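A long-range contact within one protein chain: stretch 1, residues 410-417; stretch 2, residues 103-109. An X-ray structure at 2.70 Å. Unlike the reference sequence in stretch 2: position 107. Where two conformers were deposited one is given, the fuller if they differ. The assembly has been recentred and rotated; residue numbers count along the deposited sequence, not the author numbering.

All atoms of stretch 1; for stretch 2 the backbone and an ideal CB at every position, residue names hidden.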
# COMPACT_ATOMS: atom_id res chain seq x y z
N LYS A 410 9.84 4.28 -27.20
CA LYS A 410 8.41 4.16 -27.52
C LYS A 410 7.57 5.32 -26.97
O LYS A 410 7.64 5.64 -25.78
CB LYS A 410 7.84 2.81 -27.02
CG LYS A 410 8.65 1.57 -27.42
CD LYS A 410 8.94 1.47 -28.95
CE LYS A 410 9.86 0.32 -29.27
NZ LYS A 410 9.13 -0.96 -29.35
N TRP A 411 6.78 5.97 -27.86
CA TRP A 411 5.92 7.10 -27.51
C TRP A 411 4.83 6.68 -26.50
O TRP A 411 4.50 7.41 -25.58
CB TRP A 411 5.22 7.67 -28.78
CG TRP A 411 6.01 8.62 -29.64
CD1 TRP A 411 6.30 8.49 -30.97
CD2 TRP A 411 6.54 9.90 -29.24
NE1 TRP A 411 6.99 9.60 -31.42
CE2 TRP A 411 7.19 10.46 -30.36
CE3 TRP A 411 6.56 10.61 -28.02
CZ2 TRP A 411 7.82 11.69 -30.32
CZ3 TRP A 411 7.20 11.83 -27.97
CH2 TRP A 411 7.82 12.36 -29.11
N TYR A 412 4.29 5.49 -26.68
CA TYR A 412 3.22 4.92 -25.87
C TYR A 412 3.63 4.40 -24.48
O TYR A 412 2.79 3.86 -23.75
CB TYR A 412 2.51 3.84 -26.70
CG TYR A 412 3.39 2.72 -27.22
CD1 TYR A 412 3.64 1.59 -26.45
CD2 TYR A 412 3.87 2.74 -28.52
CE1 TYR A 412 4.39 0.53 -26.95
CE2 TYR A 412 4.61 1.68 -29.03
CZ TYR A 412 4.86 0.58 -28.25
OH TYR A 412 5.61 -0.44 -28.78
N LEU A 413 4.90 4.55 -24.11
CA LEU A 413 5.46 4.12 -22.83
C LEU A 413 5.96 5.30 -22.01
O LEU A 413 6.40 5.09 -20.88
CB LEU A 413 6.61 3.14 -23.10
CG LEU A 413 6.37 1.63 -22.95
CD1 LEU A 413 4.92 1.19 -23.26
CD2 LEU A 413 7.33 0.90 -23.76
N ARG A 414 5.86 6.54 -22.54
CA ARG A 414 6.28 7.77 -21.87
C ARG A 414 5.44 8.07 -20.63
O ARG A 414 4.27 7.66 -20.51
CB ARG A 414 6.25 8.99 -22.83
CG ARG A 414 6.97 8.85 -24.20
CD ARG A 414 8.45 8.59 -24.10
NE ARG A 414 9.10 9.64 -23.32
CZ ARG A 414 10.32 9.58 -22.83
NH1 ARG A 414 11.06 8.49 -23.00
NH2 ARG A 414 10.82 10.60 -22.14
N SER A 415 6.04 8.86 -19.72
CA SER A 415 5.43 9.28 -18.45
C SER A 415 4.44 10.46 -18.59
O SER A 415 4.66 11.52 -18.03
CB SER A 415 6.53 9.58 -17.45
OG SER A 415 7.27 8.39 -17.25
N TYR A 416 3.35 10.26 -19.32
CA TYR A 416 2.34 11.30 -19.54
C TYR A 416 1.23 11.31 -18.51
O TYR A 416 0.63 12.35 -18.31
CB TYR A 416 1.69 11.13 -20.92
CG TYR A 416 2.62 11.23 -22.11
CD1 TYR A 416 3.42 12.36 -22.31
CD2 TYR A 416 2.62 10.26 -23.11
CE1 TYR A 416 4.24 12.48 -23.44
CE2 TYR A 416 3.41 10.39 -24.26
CZ TYR A 416 4.21 11.51 -24.42
OH TYR A 416 5.00 11.64 -25.54
N TYR A 417 0.90 10.17 -17.91
CA TYR A 417 -0.16 10.05 -16.92
C TYR A 417 0.48 9.61 -15.65
O TYR A 417 0.62 10.41 -14.73
CB TYR A 417 -1.22 9.03 -17.39
CG TYR A 417 -2.55 9.20 -16.70
CD1 TYR A 417 -3.39 10.25 -17.03
CD2 TYR A 417 -3.01 8.26 -15.77
CE1 TYR A 417 -4.63 10.41 -16.41
CE2 TYR A 417 -4.24 8.41 -15.15
CZ TYR A 417 -5.05 9.50 -15.46
OH TYR A 417 -6.27 9.67 -14.84
N UNK A 103 7.96 19.43 -25.50
CA UNK A 103 7.53 18.97 -26.83
C UNK A 103 6.87 17.60 -26.87
O UNK A 103 6.00 17.42 -27.71
CB UNK A 103 8.74 18.95 -27.77
N UNK A 104 7.27 16.66 -25.97
CA UNK A 104 6.68 15.32 -25.87
C UNK A 104 5.23 15.40 -25.35
O UNK A 104 4.37 14.70 -25.85
CB UNK A 104 7.53 14.44 -24.95
N UNK A 105 4.99 16.28 -24.34
CA UNK A 105 3.67 16.52 -23.76
C UNK A 105 2.74 17.10 -24.85
O UNK A 105 1.59 16.65 -24.98
CB UNK A 105 3.77 17.47 -22.56
N UNK A 106 3.27 18.07 -25.64
CA UNK A 106 2.58 18.72 -26.74
C UNK A 106 2.19 17.69 -27.83
O UNK A 106 1.16 17.85 -28.46
CB UNK A 106 3.46 19.82 -27.33
N UNK A 107 3.03 16.69 -28.07
CA UNK A 107 2.84 15.63 -29.05
C UNK A 107 1.60 14.84 -28.63
O UNK A 107 0.72 14.59 -29.46
CB UNK A 107 4.07 14.73 -29.15
N UNK A 108 1.52 14.45 -27.32
CA UNK A 108 0.41 13.69 -26.74
C UNK A 108 -0.84 14.55 -26.72
O UNK A 108 -1.92 14.04 -27.04
CB UNK A 108 0.75 13.21 -25.33
N UNK A 109 -0.69 15.85 -26.40
CA UNK A 109 -1.76 16.84 -26.38
C UNK A 109 -2.43 16.89 -27.75
O UNK A 109 -3.64 16.82 -27.82
CB UNK A 109 -1.22 18.22 -25.99

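Stretch 2 is a helical segment that lays one side against two aromatic rings of stretch 1, those of Trp411 and Tyr416, and its positions differ mainly in how they meet these rings.

At position 103, CA-to-CB points sideways and nothing of stretch 1 lies within 5.5 Å of the ideal CB, so the contact hardly restricts the choice. The phi of -61° is compatible with proline. The residue is Pro103, whose ring makes no contact with stretch 1.

Position 104 is more constrained. Its CB also points sideways, but the ideal CB lies 3.8 Å from Tyr416 OH and 4.0 Å from Trp411 CZ3, with Arg414 NE at 5.3 Å. A phenol hydroxyl this close favours a small side chain, either a polar one able to pair with it, such as serine or threonine, or simply alanine. Ser104 is found, with chi1 in the t well. Its OG lies 2.6 Å from Tyr416 OH, a short hydrogen bond whose proton is not assigned. The same OG sits at the edge of both rings, near their planes, and is 3.3 Å from Trp411 CZ3.

At position 105 CA-to-CB points away, yet Tyr416 CE1 is 5.1 Å from the ideal CB, so a flexible aliphatic chain could still graze the ring, and many residues would be tolerated. Leu105 occupies it; the end of its side chain comes nearer than its initial direction suggests, though the closest contact is made by its backbone, with N 4.0 Å from Tyr416 CE1.

Position 106 points away from stretch 1, which therefore sets no preference, even for size. Trp106 makes no contact with stretch 1.

Position 107 faces stretch 1, its ideal CB 4.4 Å from Trp411 CZ3 and 4.8 Å from Tyr416 OH. The Trp411 indole face next to this position invites a long or flat side chain: arginine, lysine, methionine, glutamine or an aromatic. Arg107, which differs from the reference histidine, extends across it. CD lies 3.9 Å from the centroid of the six-membered ring of Trp411, and CZ is 3.9 Å from that of the five-membered ring. The guanidinium lies flat on the indole, planes at 21°, in a cation-pi interaction, while CD makes the CH-pi contact.

Position 108 also points toward stretch 1, with its ideal CB 4.0 Å from Tyr416 CZ and over the phenol ring. Aliphatic carbons would pack well there, so leucine, methionine, glutamine or glutamate would all be plausible. Gln108 places CB 3.8 Å from the Tyr416 ring centroid, only 5° off the normal, in a CH-pi contact. Its OE1 reaches 3.2 Å from Tyr416 CE2 and accepts a hydrogen bond from a water at 2.9 Å; that water is also hydrogen-bonded to Tyr416 OH, bridging the two side chains.

Position 109 is out of reach of stretch 1, leaving the choice open. The residue is Ala109.

Stretch 2, residues 103-109: PSLWRQA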
# COMPACT_ATOMS: atom_id res chain seq x y z
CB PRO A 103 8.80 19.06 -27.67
CG PRO A 103 9.66 20.00 -26.97
CD PRO A 103 9.40 19.76 -25.52
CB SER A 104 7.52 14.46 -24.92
OG SER A 104 7.08 13.11 -24.89
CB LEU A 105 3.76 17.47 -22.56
CG LEU A 105 2.42 17.78 -21.80
CD1 LEU A 105 1.53 16.53 -21.60
CD2 LEU A 105 2.70 18.40 -20.47
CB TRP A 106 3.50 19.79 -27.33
CG TRP A 106 2.89 20.65 -28.39
CD1 TRP A 106 2.82 20.38 -29.71
CD2 TRP A 106 2.34 21.97 -28.21
NE1 TRP A 106 2.22 21.42 -30.37
CE2 TRP A 106 1.93 22.42 -29.48
CE3 TRP A 106 2.17 22.82 -27.10
CZ2 TRP A 106 1.36 23.68 -29.68
CZ3 TRP A 106 1.58 24.07 -27.30
CH2 TRP A 106 1.19 24.48 -28.58
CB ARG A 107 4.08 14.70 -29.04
CG ARG A 107 4.42 14.08 -30.36
CD ARG A 107 3.85 12.72 -30.48
NE ARG A 107 3.91 12.33 -31.89
CZ ARG A 107 3.73 11.08 -32.33
NH1 ARG A 107 3.50 10.09 -31.47
NH2 ARG A 107 3.79 10.81 -33.63
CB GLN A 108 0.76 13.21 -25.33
CG GLN A 108 -0.11 12.06 -24.83
CD GLN A 108 0.16 10.72 -25.43
OE1 GLN A 108 0.97 10.54 -26.35
NE2 GLN A 108 -0.48 9.74 -24.89
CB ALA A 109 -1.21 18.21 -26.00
O HOH W 1 3.45 11.36 -27.52
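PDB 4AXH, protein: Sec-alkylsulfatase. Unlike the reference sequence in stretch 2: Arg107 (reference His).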